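Local coordinates for thylakoid lumenal 15 kDa protein 1, chloroplastic (Arabidopsis thaliana, PDB 3N90) that is of unknown function but folds into a right-handed quadrilateral beta helix of pentapeptide repeats in the thylakoid lumen of the chloroplast, at residues Arg30-Thr35 with Gly50-Asp55; Leu83-Leu88 with Val129-Gly134; Glu89-Met94 with Thr110-Arg115. The protein carries 2 engineered substitutions. One frame throughout, in Å; residues are numbered along the deposited sequence.

Contact 1 (Arg30-Thr35 with Gly50-Asp55)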
loop_
_atom_site.group_PDB
_atom_site.type_symbol
_atom_site.label_atom_id
_atom_site.label_comp_id
_atom_site.label_asym_id
_atom_site.label_seq_id
_atom_site.Cartn_x
_atom_site.Cartn_y
_atom_site.Cartn_z
ATOM N N ARG A 30 12.281 -2.562 0.186
ATOM C CA ARG A 30 12.729 -1.984 1.444
ATOM C C ARG A 30 13.123 -0.490 1.362
ATOM O O ARG A 30 13.829 0.003 2.209
ATOM C CB ARG A 30 13.852 -2.835 2.075
ATOM C CG ARG A 30 13.296 -4.224 2.497
ATOM C CD ARG A 30 14.447 -5.130 2.892
ATOM N NE ARG A 30 13.978 -6.422 3.407
ATOM C CZ ARG A 30 14.631 -7.568 3.275
ATOM N NH1 ARG A 30 15.764 -7.614 2.580
ATOM N NH2 ARG A 30 14.129 -8.680 3.820
ATOM N N GLN A 31 12.573 0.186 0.358
ATOM C CA GLN A 31 12.680 1.646 0.265
ATOM C C GLN A 31 12.035 2.299 1.501
ATOM O O GLN A 31 10.948 1.867 1.976
ATOM C CB GLN A 31 11.999 2.138 -0.995
ATOM C CG GLN A 31 12.512 3.526 -1.425
ATOM C CD GLN A 31 13.971 3.519 -1.850
ATOM O OE1 GLN A 31 14.443 2.546 -2.476
ATOM N NE2 GLN A 31 14.702 4.606 -1.527
ATOM N N ASP A 32 12.709 3.335 2.024
ATOM C CA ASP A 32 12.276 4.038 3.229
ATOM C C ASP A 32 11.492 5.306 2.803
ATOM O O ASP A 32 12.074 6.305 2.425
ATOM C CB ASP A 32 13.485 4.439 4.107
ATOM C CG ASP A 32 13.071 4.985 5.477
ATOM O OD1 ASP A 32 11.848 5.190 5.735
ATOM O OD2 ASP A 32 13.961 5.201 6.340
ATOM N N PHE A 33 10.174 5.232 2.843
ATOM C CA PHE A 33 9.327 6.413 2.645
ATOM C C PHE A 33 8.698 6.870 3.968
ATOM O O PHE A 33 7.620 7.503 3.954
ATOM C CB PHE A 33 8.176 6.103 1.676
ATOM C CG PHE A 33 8.610 5.853 0.290
ATOM C CD1 PHE A 33 8.885 6.911 -0.577
ATOM C CD2 PHE A 33 8.704 4.555 -0.186
ATOM C CE1 PHE A 33 9.257 6.647 -1.907
ATOM C CE2 PHE A 33 9.104 4.293 -1.504
ATOM C CZ PHE A 33 9.370 5.316 -2.364
ATOM N N LYS A 34 9.335 6.573 5.104
ATOM C CA LYS A 34 8.791 7.019 6.390
ATOM C C LYS A 34 8.553 8.534 6.398
ATOM O O LYS A 34 9.442 9.296 6.014
ATOM C CB LYS A 34 9.750 6.658 7.534
ATOM C CG LYS A 34 9.289 7.174 8.878
ATOM C CD LYS A 34 10.128 6.439 9.944
ATOM C CE LYS A 34 9.859 7.009 11.305
ATOM N NZ LYS A 34 10.927 6.729 12.325
ATOM N N THR A 35 7.352 8.910 6.821
ATOM C CA THR A 35 6.892 10.295 6.994
ATOM C C THR A 35 7.156 11.140 5.732
ATOM O O THR A 35 7.442 12.354 5.820
ATOM C CB THR A 35 7.357 10.930 8.366
ATOM O OG1 THR A 35 6.675 12.169 8.630
ATOM C CG2 THR A 35 8.901 11.126 8.475
ATOM N N GLY A 50 8.677 -5.108 1.723
ATOM C CA GLY A 50 9.401 -4.646 2.955
ATOM C C GLY A 50 9.623 -3.126 3.040
ATOM O O GLY A 50 10.276 -2.637 3.973
ATOM N N ALA A 51 9.007 -2.391 2.111
ATOM C CA ALA A 51 9.138 -0.907 2.083
ATOM C C ALA A 51 8.468 -0.317 3.319
ATOM O O ALA A 51 7.539 -0.930 3.853
ATOM C CB ALA A 51 8.490 -0.339 0.795
ATOM N N SER A 52 8.909 0.859 3.783
ATOM C CA SER A 52 8.257 1.511 4.916
ATOM C C SER A 52 7.462 2.712 4.404
ATOM O O SER A 52 8.044 3.598 3.776
ATOM C CB SER A 52 9.243 2.011 5.959
ATOM O OG SER A 52 8.580 2.717 7.010
ATOM N N PHE A 53 6.171 2.703 4.671
ATOM C CA PHE A 53 5.292 3.923 4.492
ATOM C C PHE A 53 4.831 4.411 5.874
ATOM O O PHE A 53 3.770 5.027 6.006
ATOM C CB PHE A 53 4.097 3.607 3.592
ATOM C CG PHE A 53 4.505 3.309 2.160
ATOM C CD1 PHE A 53 4.837 4.347 1.291
ATOM C CD2 PHE A 53 4.591 1.990 1.704
ATOM C CE1 PHE A 53 5.220 4.058 -0.029
ATOM C CE2 PHE A 53 4.978 1.703 0.407
ATOM C CZ PHE A 53 5.281 2.743 -0.465
ATOM N N PHE A 54 5.673 4.188 6.878
ATOM C CA PHE A 54 5.343 4.519 8.254
ATOM C C PHE A 54 4.994 6.021 8.388
ATOM O O PHE A 54 5.847 6.870 8.149
ATOM C CB PHE A 54 6.517 4.206 9.186
ATOM C CG PHE A 54 6.194 4.404 10.637
ATOM C CD1 PHE A 54 5.776 3.304 11.413
ATOM C CD2 PHE A 54 6.275 5.659 11.237
ATOM C CE1 PHE A 54 5.457 3.449 12.766
ATOM C CE2 PHE A 54 5.957 5.813 12.617
ATOM C CZ PHE A 54 5.542 4.688 13.367
ATOM N N ASP A 55 3.748 6.326 8.741
ATOM C CA ASP A 55 3.292 7.727 8.867
ATOM C C ASP A 55 3.471 8.545 7.580
ATOM O O ASP A 55 3.572 9.787 7.659
ATOM C CB ASP A 55 4.013 8.457 10.004
ATOM C CG ASP A 55 3.051 9.287 10.873
ATOM O OD1 ASP A 55 1.918 9.576 10.440
ATOM O OD2 ASP A 55 3.421 9.548 12.033
#

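Contact 2 (Leu83-Leu88 with Val129-Gly134)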
loop_
_atom_site.group_PDB
_atom_site.type_symbol
_atom_site.label_atom_id
_atom_site.label_comp_id
_atom_site.label_asym_id
_atom_site.label_seq_id
_atom_site.Cartn_x
_atom_site.Cartn_y
_atom_site.Cartn_z
ATOM N N LEU A 83 -5.680 0.389 -4.588
ATOM C CA LEU A 83 -4.982 -0.833 -4.226
ATOM C C LEU A 83 -5.460 -2.082 -5.013
ATOM O O LEU A 83 -5.228 -3.214 -4.583
ATOM C CB LEU A 83 -5.039 -1.105 -2.718
ATOM C CG LEU A 83 -4.176 -0.232 -1.765
ATOM C CD1 LEU A 83 -4.700 -0.467 -0.338
ATOM C CD2 LEU A 83 -2.730 -0.553 -1.858
ATOM N N THR A 84 -6.076 -1.841 -6.160
ATOM C CA THR A 84 -6.562 -2.924 -7.021
ATOM C C THR A 84 -5.411 -3.873 -7.331
ATOM O O THR A 84 -4.339 -3.437 -7.812
ATOM C CB THR A 84 -7.125 -2.385 -8.345
ATOM O OG1 THR A 84 -8.229 -1.515 -8.101
ATOM C CG2 THR A 84 -7.586 -3.553 -9.252
ATOM N N ASN A 85 -5.623 -5.151 -7.014
ATOM C CA ASN A 85 -4.671 -6.230 -7.238
ATOM C C ASN A 85 -3.327 -6.122 -6.503
ATOM O O ASN A 85 -2.372 -6.829 -6.833
ATOM C CB ASN A 85 -4.437 -6.422 -8.746
ATOM C CG ASN A 85 -5.639 -7.039 -9.447
ATOM O OD1 ASN A 85 -6.171 -8.047 -8.988
ATOM N ND2 ASN A 85 -6.045 -6.455 -10.565
ATOM N N ALA A 86 -3.258 -5.261 -5.494
ATOM C CA ALA A 86 -2.044 -5.088 -4.750
ATOM C C ALA A 86 -1.870 -6.280 -3.820
ATOM O O ALA A 86 -2.857 -6.782 -3.227
ATOM C CB ALA A 86 -2.078 -3.759 -3.959
ATOM N N ASN A 87 -0.646 -6.758 -3.709
ATOM C CA ASN A 87 -0.357 -7.847 -2.785
ATOM C C ASN A 87 0.187 -7.313 -1.450
ATOM O O ASN A 87 1.331 -6.844 -1.356
ATOM C CB ASN A 87 0.551 -8.934 -3.413
ATOM C CG ASN A 87 0.752 -10.131 -2.493
ATOM O OD1 ASN A 87 0.190 -10.192 -1.396
ATOM N ND2 ASN A 87 1.551 -11.100 -2.935
ATOM N N LEU A 88 -0.660 -7.314 -0.408
ATOM C CA LEU A 88 -0.187 -6.883 0.913
ATOM C C LEU A 88 0.166 -8.021 1.859
ATOM O O LEU A 88 0.195 -7.834 3.063
ATOM C CB LEU A 88 -1.190 -5.887 1.587
ATOM C CG LEU A 88 -1.421 -4.598 0.783
ATOM C CD1 LEU A 88 -2.594 -4.762 -0.175
ATOM C CD2 LEU A 88 -1.706 -3.443 1.700
ATOM N N VAL A 129 -10.750 -10.872 -6.659
ATOM C CA VAL A 129 -9.688 -11.839 -6.531
ATOM C C VAL A 129 -8.433 -11.168 -7.060
ATOM O O VAL A 129 -8.472 -10.441 -8.052
ATOM C CB VAL A 129 -9.922 -13.148 -7.360
ATOM C CG1 VAL A 129 -9.098 -14.288 -6.778
ATOM C CG2 VAL A 129 -11.407 -13.531 -7.371
ATOM N N ASN A 130 -7.345 -11.435 -6.377
ATOM C CA ASN A 130 -6.050 -10.861 -6.713
ATOM C C ASN A 130 -5.519 -11.439 -8.029
ATOM O O ASN A 130 -5.216 -12.640 -8.076
ATOM C CB ASN A 130 -5.093 -11.151 -5.570
ATOM C CG ASN A 130 -3.751 -10.475 -5.748
ATOM O OD1 ASN A 130 -2.821 -11.078 -6.262
ATOM N ND2 ASN A 130 -3.644 -9.225 -5.319
ATOM N N ALA A 131 -5.423 -10.594 -9.064
ATOM C CA ALA A 131 -4.941 -11.002 -10.414
ATOM C C ALA A 131 -3.661 -11.801 -10.336
ATOM O O ALA A 131 -3.330 -12.530 -11.277
ATOM C CB ALA A 131 -4.716 -9.797 -11.308
ATOM N N THR A 132 -2.936 -11.628 -9.229
ATOM C CA THR A 132 -1.629 -12.252 -9.000
ATOM C C THR A 132 -1.719 -13.530 -8.193
ATOM O O THR A 132 -1.153 -14.542 -8.589
ATOM C CB THR A 132 -0.583 -11.244 -8.362
ATOM O OG1 THR A 132 -0.267 -10.227 -9.321
ATOM C CG2 THR A 132 0.687 -11.944 -7.919
ATOM N N THR A 133 -2.448 -13.508 -7.076
ATOM C CA THR A 133 -2.447 -14.655 -6.162
ATOM C C THR A 133 -3.711 -15.537 -6.230
ATOM O O THR A 133 -3.720 -16.644 -5.715
ATOM C CB THR A 133 -2.241 -14.261 -4.660
ATOM O OG1 THR A 133 -3.408 -13.579 -4.177
ATOM C CG2 THR A 133 -0.975 -13.400 -4.447
ATOM N N GLY A 134 -4.784 -15.047 -6.820
ATOM C CA GLY A 134 -6.017 -15.835 -6.792
ATOM C C GLY A 134 -6.538 -16.089 -5.366
ATOM O O GLY A 134 -7.315 -17.032 -5.118
#

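Contact 3 (Glu89-Met94 with Thr110-Arg115). Engineered in segment 89-94: Met-93 (natural residue Val), Met-94 (natural residue Thr).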
loop_
_atom_site.group_PDB
_atom_site.type_symbol
_atom_site.label_atom_id
_atom_site.label_comp_id
_atom_site.label_asym_id
_atom_site.label_seq_id
_atom_site.Cartn_x
_atom_site.Cartn_y
_atom_site.Cartn_z
ATOM N N GLU A 89 0.431 -9.214 1.314
ATOM C CA GLU A 89 0.696 -10.343 2.195
ATOM C C GLU A 89 1.718 -9.996 3.280
ATOM O O GLU A 89 2.864 -9.580 2.994
ATOM C CB GLU A 89 1.100 -11.554 1.348
ATOM C CG GLU A 89 1.648 -12.756 2.063
ATOM C CD GLU A 89 2.617 -13.507 1.113
ATOM O OE1 GLU A 89 2.306 -13.648 -0.111
ATOM O OE2 GLU A 89 3.692 -13.922 1.587
ATOM N N GLY A 90 1.309 -10.122 4.547
ATOM C CA GLY A 90 2.203 -9.900 5.674
ATOM C C GLY A 90 2.632 -8.465 5.963
ATOM O O GLY A 90 3.570 -8.212 6.739
ATOM N N ALA A 91 1.965 -7.532 5.310
ATOM C CA ALA A 91 2.163 -6.113 5.638
ATOM C C ALA A 91 1.640 -5.784 7.040
ATOM O O ALA A 91 0.930 -6.606 7.668
ATOM C CB ALA A 91 1.485 -5.210 4.572
ATOM N N THR A 92 2.006 -4.606 7.541
ATOM C CA THR A 92 1.457 -4.111 8.819
ATOM C C THR A 92 0.755 -2.786 8.632
ATOM O O THR A 92 1.126 -2.035 7.739
ATOM C CB THR A 92 2.540 -3.993 9.902
ATOM O OG1 THR A 92 3.717 -3.407 9.352
ATOM C CG2 THR A 92 2.906 -5.376 10.405
ATOM N N MET A 93 -0.274 -2.528 9.451
ATOM C CA MET A 93 -1.020 -1.280 9.384
ATOM C C MET A 93 -1.559 -0.947 10.771
ATOM O O MET A 93 -2.762 -0.868 10.973
ATOM C CB MET A 93 -2.092 -1.254 8.241
ATOM C CG MET A 93 -3.008 -2.500 8.139
ATOM S SD MET A 93 -3.934 -2.569 6.542
ATOM C CE MET A 93 -2.626 -2.996 5.395
ATOM N N MET A 94 -0.639 -0.750 11.717
ATOM C CA MET A 94 -0.987 -0.386 13.105
ATOM C C MET A 94 -1.472 1.037 13.333
ATOM O O MET A 94 -1.157 1.984 12.576
ATOM C CB MET A 94 0.201 -0.607 14.027
ATOM C CG MET A 94 0.553 -2.055 14.203
ATOM S SD MET A 94 2.061 -2.199 15.193
ATOM C CE MET A 94 3.294 -2.428 13.915
ATOM N N THR A 110 -3.552 -11.150 3.306
ATOM C CA THR A 110 -3.027 -12.272 4.135
ATOM C C THR A 110 -2.079 -11.921 5.238
ATOM O O THR A 110 -1.061 -11.230 5.029
ATOM C CB THR A 110 -2.285 -13.314 3.276
ATOM O OG1 THR A 110 -3.210 -13.933 2.409
ATOM C CG2 THR A 110 -1.593 -14.374 4.165
ATOM N N ASP A 111 -2.367 -12.453 6.427
ATOM C CA ASP A 111 -1.546 -12.244 7.613
ATOM C C ASP A 111 -1.317 -10.771 7.907
ATOM O O ASP A 111 -0.368 -10.417 8.602
ATOM C CB ASP A 111 -0.177 -12.919 7.494
ATOM C CG ASP A 111 -0.214 -14.382 7.753
ATOM O OD1 ASP A 111 -1.240 -14.909 8.250
ATOM O OD2 ASP A 111 0.825 -15.005 7.452
ATOM N N VAL A 112 -2.191 -9.905 7.397
ATOM C CA VAL A 112 -2.128 -8.528 7.828
ATOM C C VAL A 112 -2.944 -8.508 9.104
ATOM O O VAL A 112 -4.168 -8.782 9.053
ATOM C CB VAL A 112 -2.720 -7.556 6.770
ATOM C CG1 VAL A 112 -2.843 -6.122 7.347
ATOM C CG2 VAL A 112 -1.860 -7.591 5.506
ATOM N N PRO A 113 -2.281 -8.226 10.239
ATOM C CA PRO A 113 -3.017 -8.131 11.498
ATOM C C PRO A 113 -3.959 -6.920 11.407
ATOM O O PRO A 113 -3.569 -5.866 10.917
ATOM C CB PRO A 113 -1.911 -7.892 12.539
ATOM C CG PRO A 113 -0.629 -8.298 11.847
ATOM C CD PRO A 113 -0.848 -7.943 10.426
ATOM N N LEU A 114 -5.203 -7.088 11.822
ATOM C CA LEU A 114 -6.128 -5.966 11.800
ATOM C C LEU A 114 -6.889 -5.926 13.116
ATOM O O LEU A 114 -7.204 -6.972 13.679
ATOM C CB LEU A 114 -7.130 -6.085 10.644
ATOM C CG LEU A 114 -6.635 -5.927 9.198
ATOM C CD1 LEU A 114 -7.781 -6.250 8.199
ATOM C CD2 LEU A 114 -6.077 -4.545 8.972
ATOM N N ARG A 115 -7.165 -4.726 13.587
ATOM C CA ARG A 115 -8.160 -4.548 14.635
ATOM C C ARG A 115 -9.549 -4.801 14.061
ATOM O O ARG A 115 -9.799 -4.600 12.855
ATOM C CB ARG A 115 -8.092 -3.132 15.197
ATOM C CG ARG A 115 -6.723 -2.723 15.759
ATOM C CD ARG A 115 -6.816 -1.363 16.413
ATOM N NE ARG A 115 -7.511 -0.394 15.555
ATOM C CZ ARG A 115 -6.899 0.393 14.682
ATOM N NH1 ARG A 115 -5.578 0.321 14.552
ATOM N NH2 ARG A 115 -7.602 1.257 13.941
HETATM O O HOH W 1 -1.292 -4.283 11.114
#

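Contact 1 (Arg30-Thr35 with Gly50-Asp55)
Phe-33 and Phe-53 lie side by side and point the same way, inward-facing side chains on two successive coils of a right-handed quadrilateral beta helix. The residues match at a spacing of twenty, four pentapeptides per turn, and the two segments run almost in the same direction. Followed from CB to its ring, the Phe-33 side chain stays close to its counterpart. CB sits 3.3 Å from Ser-52 O and also touches Phe-53 CD1. CG, anti to the carbonyl carbon at chi1 -68°, lies 3.8 Å from Phe-53 CE1. CD2 makes the closest ring contact, 3.5 Å from Phe-53 CE1, and has CZ of that ring a little farther off. CE2 still brushes Phe-53 CE1. The planes are nearly parallel, 2° apart, but slid so far that the rings barely overlap, with centroids 5.2 Å apart. Phe-23 and Phe-43 meet the Phe-33 ring edge-to-face, while Phe-73 carries the series on past Phe-53.

The backbone provides the ladder: Ser-52 N donates to Gln-31 O, Phe-33 N to Ser-52 O at 2.8 Å, and Thr-35 N to Phe-54 O. Asp-32 and Ser-52 form a single beta bridge. Each coil also folds its own polar side chain back at this level. Asp-32 OD1 accepts from Lys-34 N at 2.9 Å in an Asx turn, and Ser-52 OG accepts from Phe-54 N at 3.3 Å in an ST turn. The amide of Gln-31 turns away to Thr-13 and Tyr-8 O. On the outer surface the extended Lys-34 chain runs beside Phe-54: its CG touches Phe-54 O and CB, and its CE stands 3.8 Å from Phe-54 CD2.

Contact 2 (Leu83-Leu88 with Val129-Gly134)
Asn-85 and Ala-131 meet through one straight hydrogen bond, Ala-131 N to Asn-85 OD1 at 2.7 Å with an N-H...O angle of 170°. Ala-131 N lies above the carboxamide plane, 47° out of it. The CB of Ala-131 also packs against this group, 3.5 Å from Asn-85 CG. Asn-85 is the third residue of a type II turn from Leu-83 to Ala-86, at a corner of the pentapeptide coil; with CG beside the backbone N (chi1 -71°), the carboxamide stands where OD1 meets Ala-131 N. An alanine here would probably leave Ala-131 N without its partner across the contact and open a gap beside the methyl of Ala-131.

From the other segment Asn-130, with CG anti to its backbone N, brings ND2 to 3.1 Å from Asn-85 O and donates to Gly-106 O. The other end of the same amide faces its own loop, where Asn-130 OD1 takes Thr-133 N at 2.6 Å on an in-plane lone pair, an Asx motif. Farther along, Asn-87 and Thr-133 cross at about a right angle, Asn-87 ND2 resting 3.7 Å from Thr-133 CG2. Their oxygens are engaged elsewhere, Asn-87 OD1 with Glu-89 N and Thr-133 OG1 with Asp-108.

The contact is mainly polar: Asn-85 OD1 takes a backbone N-H and Asn-130 ND2 a backbone oxygen of Gly-106, with Thr-133 bonded to Asp-108, so the seating of the loop after helix 116-125 probably depends on how these groups are turned.

Contact 3 (Glu89-Met94 with Thr110-Arg115)
Met-93, an engineered residue in place of the natural valine, bends round Val-112 CG1, with Leu-114 CD2 against its CG and SD. Its CG starts in the crowded position between backbone N and carbonyl carbon (chi1 47°) and lies 3.7 Å from Val-112 CG1. SD is 3.8 Å from Leu-114 CD2. The bend at chi3 (72°) then brings CE round to the same Val-112 CG1. Met-93 thus crosses Val-112 at about a right angle, and the valine methyl fits the hollow of the bent thioether chain. Phe-99 and Phe-109 also touch Met-93.

The other Val-112 methyl, CG2, fills a second dip, over the backbone of Ala-91: it is 3.7 Å from Ala-91 O and also touches Ala-91 N. Pro-113 adds a ridge beside it, its CD 3.5 Å from Ala-91 O. At the start of the segments the fit is simpler. Glu-89 and Thr-110 lie side by side, their aliphatic parts just touching, and Gly-90 N donates to Thr-110 O at 2.7 Å.

From that bond on the chains diverge, the CA atoms of Met-93 and Leu-114 being 7.3 Å apart. A water bridges the wider interval, accepting from Met-93 N at 2.6 Å and donating to Pro-113 O. Leu-114 meanwhile also touches Arg-119 and Leu-122 of helix 116-125, whose N-cap is Arg-115; Gln-118 of that helix bonds both Arg-115 N and Met-93 O. Coils that match at one end and splay at the other, with a helix packed against the splayed part, mark the capped C-terminal end of this pentapeptide-repeat beta helix.

In the fold
Five of the six segments belong to the beta helix, while 129-134 is a loop beyond its C-terminal helix. Contact 1 comes first in the chain and is complete before 83-88 begins; its centre is 20 Å from that of contact 2, on the opposite side of the chain's centre, and 15 Å from that of contact 3. Both segments of contact 3 fall in the chain between the two of contact 2. Segments 83-88 and 89-94 are consecutive, and contacts 2 and 3 touch, Leu-88 O lying 3.2 Å from Val-112 CG2. Segment 110-115 leads into helix 116-125. Regular coil stacking in contact 1 thus gives way to capping in contact 3 and loop docking in contact 2.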